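Local coordinates for endo-b-1,4-glucanase (PDB 1KS8), which probably cleaves internal beta-1,4-glucosidic linkages of cellulose, as a termite endoglucanase of glycosyl hydrolase family 9, at residues N168-G171 with T172-N175; D228-Y231 with L232-E236; T276-S279 with Y280-L284. One frame throughout, in Å; residues are numbered along the deposited sequence.

Contact 1. Residues N168-G171 with T172-N175; sequences NVDG and TYSN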
# COMPACT_ATOMS: atom_id res chain seq x y z
N ASN A 168 4.13 -0.38 22.43
CA ASN A 168 3.93 -1.15 23.65
C ASN A 168 4.26 -2.63 23.57
O ASN A 168 4.86 -3.19 24.49
CB ASN A 168 2.49 -0.98 24.14
CG ASN A 168 2.14 0.47 24.44
OD1 ASN A 168 2.85 1.14 25.19
ND2 ASN A 168 1.04 0.94 23.87
N VAL A 169 3.88 -3.28 22.48
CA VAL A 169 4.12 -4.71 22.32
C VAL A 169 5.59 -5.07 22.10
O VAL A 169 6.03 -6.14 22.51
CB VAL A 169 3.28 -5.29 21.16
CG1 VAL A 169 3.72 -4.69 19.84
CG2 VAL A 169 3.41 -6.80 21.14
N ASP A 170 6.33 -4.19 21.44
CA ASP A 170 7.75 -4.44 21.19
C ASP A 170 8.51 -3.12 21.22
O ASP A 170 8.86 -2.57 20.17
CB ASP A 170 7.94 -5.11 19.83
CG ASP A 170 9.29 -5.78 19.69
OD1 ASP A 170 10.28 -5.26 20.27
OD2 ASP A 170 9.38 -6.81 18.99
N GLY A 171 8.75 -2.61 22.42
CA GLY A 171 9.45 -1.35 22.58
C GLY A 171 10.82 -1.29 21.93
O GLY A 171 11.20 -0.27 21.36
N THR A 172 11.56 -2.39 22.01
CA THR A 172 12.89 -2.44 21.42
C THR A 172 12.81 -2.26 19.91
O THR A 172 13.57 -1.48 19.33
CB THR A 172 13.59 -3.78 21.74
OG1 THR A 172 13.73 -3.92 23.16
CG2 THR A 172 14.97 -3.83 21.10
N TYR A 173 11.89 -2.97 19.27
CA TYR A 173 11.72 -2.86 17.83
C TYR A 173 11.24 -1.46 17.49
O TYR A 173 11.68 -0.86 16.52
CB TYR A 173 10.72 -3.91 17.33
CG TYR A 173 10.62 -3.98 15.82
CD1 TYR A 173 11.75 -4.22 15.04
CD2 TYR A 173 9.40 -3.81 15.18
CE1 TYR A 173 11.66 -4.30 13.65
CE2 TYR A 173 9.30 -3.88 13.79
CZ TYR A 173 10.43 -4.12 13.04
OH TYR A 173 10.34 -4.20 11.67
N SER A 174 10.34 -0.94 18.31
CA SER A 174 9.81 0.40 18.11
C SER A 174 10.94 1.43 18.08
O SER A 174 10.97 2.30 17.21
CB SER A 174 8.81 0.75 19.22
OG SER A 174 8.35 2.08 19.10
N ASN A 175 11.86 1.32 19.03
CA ASN A 175 12.99 2.24 19.10
C ASN A 175 13.86 2.13 17.85
O ASN A 175 14.32 3.14 17.31
CB ASN A 175 13.85 1.94 20.33
CG ASN A 175 13.16 2.32 21.63
OD1 ASN A 175 13.66 2.01 22.72
ND2 ASN A 175 12.03 2.99 21.53
O HOH W 1 10.93 -4.77 23.58
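Asp170 and Tyr173 meet where the loop after helix 149-165 turns into helix 171-190. The aspartate is the N-cap residue, and its OD1 accepts the amide of Tyr173, 3.0 Å from N. The carboxylate reaches forward over the first turn because CG lies anti to the backbone N (chi1 -162°), and the N-H meets OD1 from above the carboxylate plane, 53° out of it. Behind this bond the carboxylate rests on the tyrosine's CB, which lies 3.3 Å from Asp170 CG. The ring itself is turned away: its plane stands 51° from that of the carboxylate, and it heads for helix 89-106, where its hydroxyl bonds Thr100 and Lys97 makes a cation-pi contact with it.

Asp170 O also starts the helical bonding, accepting from Ser174 N at 2.9 Å, almost in line with the carbonyl. One step on, Gly171 O takes the amide of Asn175. Ser174 sends its hydroxyl back to the carbonyl of Ser163 in the preceding helix. Another first-turn amide, Thr172 N, gives its hydrogen to a water at 2.9 Å, and that water donates a weak bond to Asp170 OD1.

An alanine here in place of Asp170 is likely to leave the amide of Tyr173 without its capping acceptor and the water with one anchor fewer. The aspartate and its water thus serve amides of the first turn, which lack the i to i+4 carbonyl partner of later residues; if ionised, the carboxylate would probably interact favourably with the helix N-terminus.

Contact 2. Residues D228-Y231 with L232-E236; sequences DNTY and LNTAE
Thr230 and Thr234, one turn apart on helix 229-241, are joined twice, through the backbone and through a water. The amide of Thr234 donates to Thr230 O at 3.0 Å, tilted 28° from the carbonyl plane. A water spans the two hydroxyls, 3.1 Å from Thr230 OG1 and 2.7 Å from Thr234 OG1. With its OG1 beside the backbone N and anti to the carbonyl carbon (chi1 -66°), Thr234 also brings that oxygen to 3.0 Å from Thr230 O.

The carbonyls on either side in sequence, of Asn229 and Tyr231, repeat the helical pattern. Asn229 O accepts a nearly linear bond from Asn233 N, and CG of the Asn233 side chain folds back to 3.4 Å from Asn229 O. Leu232 sets its CB against the same oxygen, at 3.5 Å. Tyr231 O is gripped by Ala235 N at 2.8 Å, while the methyl of Ala235 packs beside that carbonyl.

What starts this turn is Asp228, the N-cap residue: its OD1 accepts from Thr230 N, although the position of that oxygen is less sure because it sits too close to a neighbouring atom in the model. The carbonyl of Asp228 takes the amide of Tyr231 at 3.0 Å.

Further out, Tyr231 packs on Leu222 and Thr226 of helix 212-226 and on Arg182 of helix 171-190, where Thr234 meets Phe185. Leu232 reaches Tyr223 of helix 212-226 and Thr268 of helix 257-268, and Glu236 makes a salt bridge with Lys270. The start of this surface helix is therefore set against three neighbouring helices.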
# COMPACT_ATOMS: atom_id res chain seq x y z
N ASP A 228 8.08 15.38 19.06
CA ASP A 228 9.16 16.36 18.94
C ASP A 228 8.66 17.50 18.05
O ASP A 228 8.56 17.34 16.84
CB ASP A 228 10.39 15.70 18.31
CG ASP A 228 11.63 16.56 18.42
OD1 ASP A 228 11.51 17.80 18.33
OD2 ASP A 228 12.73 15.99 18.60
N ASN A 229 8.36 18.64 18.66
CA ASN A 229 7.85 19.80 17.94
C ASN A 229 8.63 20.19 16.68
O ASN A 229 8.05 20.75 15.75
CB ASN A 229 7.76 21.00 18.88
CG ASN A 229 6.64 20.87 19.90
OD1 ASN A 229 6.51 21.69 20.81
ND2 ASN A 229 5.82 19.84 19.75
N THR A 230 9.92 19.91 16.64
CA THR A 230 10.72 20.26 15.47
C THR A 230 10.13 19.68 14.18
O THR A 230 10.14 20.34 13.13
CB THR A 230 12.19 19.78 15.60
OG1 THR A 230 12.95 20.24 14.48
CG2 THR A 230 12.26 18.26 15.65
N TYR A 231 9.63 18.46 14.26
CA TYR A 231 9.04 17.80 13.10
C TYR A 231 7.73 18.46 12.68
O TYR A 231 7.45 18.58 11.49
CB TYR A 231 8.81 16.32 13.40
CG TYR A 231 10.09 15.51 13.46
CD1 TYR A 231 10.93 15.40 12.35
CD2 TYR A 231 10.47 14.86 14.63
CE1 TYR A 231 12.10 14.65 12.40
CE2 TYR A 231 11.64 14.11 14.70
CZ TYR A 231 12.45 14.01 13.58
OH TYR A 231 13.60 13.26 13.64
N LEU A 232 6.94 18.89 13.66
CA LEU A 232 5.67 19.55 13.35
C LEU A 232 5.94 20.88 12.65
O LEU A 232 5.30 21.21 11.66
CB LEU A 232 4.87 19.80 14.63
CG LEU A 232 3.55 20.55 14.42
CD1 LEU A 232 2.65 19.78 13.46
CD2 LEU A 232 2.86 20.75 15.76
N ASN A 233 6.90 21.64 13.18
CA ASN A 233 7.26 22.93 12.60
C ASN A 233 7.73 22.74 11.17
O ASN A 233 7.35 23.50 10.28
CB ASN A 233 8.35 23.59 13.44
CG ASN A 233 7.86 24.03 14.80
OD1 ASN A 233 8.65 24.31 15.70
ND2 ASN A 233 6.54 24.11 14.96
N THR A 234 8.57 21.74 10.94
CA THR A 234 9.07 21.46 9.61
C THR A 234 7.90 21.07 8.69
O THR A 234 7.78 21.58 7.58
CB THR A 234 10.11 20.32 9.63
OG1 THR A 234 11.27 20.75 10.35
CG2 THR A 234 10.51 19.93 8.22
N ALA A 235 7.04 20.18 9.17
CA ALA A 235 5.90 19.74 8.38
C ALA A 235 5.04 20.92 7.93
O ALA A 235 4.71 21.05 6.75
CB ALA A 235 5.05 18.75 9.18
N GLU A 236 4.67 21.78 8.87
CA GLU A 236 3.83 22.93 8.56
C GLU A 236 4.55 23.99 7.73
O GLU A 236 3.93 24.62 6.87
CB GLU A 236 3.28 23.54 9.84
CG GLU A 236 2.35 22.60 10.60
CD GLU A 236 1.49 23.31 11.63
OE1 GLU A 236 2.03 23.74 12.66
OE2 GLU A 236 0.27 23.43 11.39
O HOH W 2 12.90 18.99 11.62

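Contact 3. Residues T276-S279 with Y280-L284; sequences TVQS and YVNYL
Helix 271-286 is probably one of the helices of the (alpha/alpha)6 fold of this family 9 enzyme, and residues 276-284 form a regular alpha-helical run in it. Four i to i+4 bonds join residues 276-279 to 280-283, the straightest of these four from Val281 N to Val277 O at 2.9 Å, with an N-H...O angle of 175°.

Among the side chains, Gln278 and Asn282 lie nearest each other, a turn apart. Their amide planes are 51° apart and no bond joins them; instead Asn282 OD1 comes to 3.1 Å from Gln278 CG, on the aliphatic part of the glutamine. The glutamine chain is extended beyond CG. Asn282 has CG anti to its carbonyl carbon (chi1 -71°), which swings the amide back over the preceding turn, with CG 3.0 Å from Gln278 O. That carbonyl is also the acceptor for Asn282 N.

On the buried side Val277 CG1 lies 4.3 Å from Val281 CG2, a loose apolar contact beside their backbone bond. Tyr280 CB rests near the carbonyls of Thr276 and Val277, and the ring leads away. Leu284, a turn later, sets CG 3.9 Å above one face of the Tyr280 ring, toward the rim.

The apolar side faces the rest of the fold: Val277 packs on Val262 of helix 257-268 and Ala317 of helix 303-319, Val281 and Leu284 share Met314 of the latter, and Tyr280 touches Ser258. Gln278 and Val281 both lean on Tyr327 of helix 324-341, bringing a third helix against this one.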
# COMPACT_ATOMS: atom_id res chain seq x y z
N THR A 276 -9.83 22.04 3.98
CA THR A 276 -9.36 21.41 2.75
C THR A 276 -9.87 19.97 2.63
O THR A 276 -10.22 19.53 1.53
CB THR A 276 -7.82 21.43 2.67
OG1 THR A 276 -7.36 22.78 2.84
CG2 THR A 276 -7.36 20.91 1.32
N VAL A 277 -9.91 19.25 3.74
CA VAL A 277 -10.39 17.87 3.73
C VAL A 277 -11.87 17.81 3.38
O VAL A 277 -12.28 17.02 2.52
CB VAL A 277 -10.16 17.19 5.10
CG1 VAL A 277 -10.84 15.82 5.13
CG2 VAL A 277 -8.66 17.03 5.35
N GLN A 278 -12.68 18.64 4.04
CA GLN A 278 -14.12 18.68 3.78
C GLN A 278 -14.41 19.03 2.32
O GLN A 278 -15.28 18.44 1.69
CB GLN A 278 -14.83 19.71 4.68
CG GLN A 278 -16.17 20.19 4.10
CD GLN A 278 -16.85 21.27 4.93
OE1 GLN A 278 -17.67 22.04 4.41
NE2 GLN A 278 -16.54 21.33 6.22
N SER A 279 -13.67 20.01 1.80
CA SER A 279 -13.86 20.44 0.42
C SER A 279 -13.63 19.28 -0.54
O SER A 279 -14.39 19.08 -1.48
CB SER A 279 -12.91 21.58 0.09
OG SER A 279 -13.09 22.02 -1.24
N TYR A 280 -12.57 18.51 -0.29
CA TYR A 280 -12.24 17.38 -1.15
C TYR A 280 -13.28 16.27 -1.05
O TYR A 280 -13.76 15.77 -2.07
CB TYR A 280 -10.86 16.82 -0.77
CG TYR A 280 -10.49 15.57 -1.54
CD1 TYR A 280 -10.33 15.60 -2.93
CD2 TYR A 280 -10.31 14.36 -0.88
CE1 TYR A 280 -10.00 14.45 -3.64
CE2 TYR A 280 -9.98 13.20 -1.58
CZ TYR A 280 -9.83 13.25 -2.96
OH TYR A 280 -9.53 12.10 -3.66
N VAL A 281 -13.63 15.88 0.17
CA VAL A 281 -14.61 14.82 0.35
C VAL A 281 -15.96 15.20 -0.23
O VAL A 281 -16.59 14.40 -0.92
CB VAL A 281 -14.77 14.46 1.85
CG1 VAL A 281 -15.89 13.44 2.01
CG2 VAL A 281 -13.46 13.88 2.38
N ASN A 282 -16.41 16.43 0.04
CA ASN A 282 -17.69 16.89 -0.48
C ASN A 282 -17.69 16.82 -2.00
O ASN A 282 -18.68 16.44 -2.62
CB ASN A 282 -17.98 18.32 -0.02
CG ASN A 282 -18.31 18.39 1.46
OD1 ASN A 282 -18.37 19.48 2.04
ND2 ASN A 282 -18.53 17.24 2.09
N TYR A 283 -16.56 17.18 -2.60
CA TYR A 283 -16.42 17.14 -4.05
C TYR A 283 -16.58 15.72 -4.57
O TYR A 283 -17.28 15.48 -5.55
CB TYR A 283 -15.05 17.67 -4.48
CG TYR A 283 -14.77 17.39 -5.94
CD1 TYR A 283 -15.45 18.07 -6.94
CD2 TYR A 283 -13.87 16.39 -6.31
CE1 TYR A 283 -15.27 17.76 -8.28
CE2 TYR A 283 -13.68 16.06 -7.65
CZ TYR A 283 -14.38 16.75 -8.63
OH TYR A 283 -14.22 16.41 -9.95
N LEU A 284 -15.92 14.77 -3.92
CA LEU A 284 -16.01 13.37 -4.33
C LEU A 284 -17.44 12.87 -4.27
O LEU A 284 -17.94 12.26 -5.21
CB LEU A 284 -15.13 12.49 -3.45
CG LEU A 284 -13.61 12.64 -3.56
CD1 LEU A 284 -12.94 11.69 -2.57
CD2 LEU A 284 -13.15 12.34 -4.99

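In the fold
All three contacts are one-turn contacts lying in series along the chain, each on a different helix. Contacts 1 and 2 are at the surface and open helices 171-190 and 229-241; both begin with an aspartate N-cap, and a water joins the cap in contact 1 but two threonine hydroxyls in contact 2. Contact 3, partly buried within helix 271-286, has no cap and adds an apolar valine pair instead. None of them touches another: nearest atoms are about 11 Å apart between contacts 1 and 2 and between 2 and 3, and about 26 Å between 1 and 3. Contact 2 packs on helix 171-190, which contact 1 begins, and contacts 2 and 3 both touch helix 257-268.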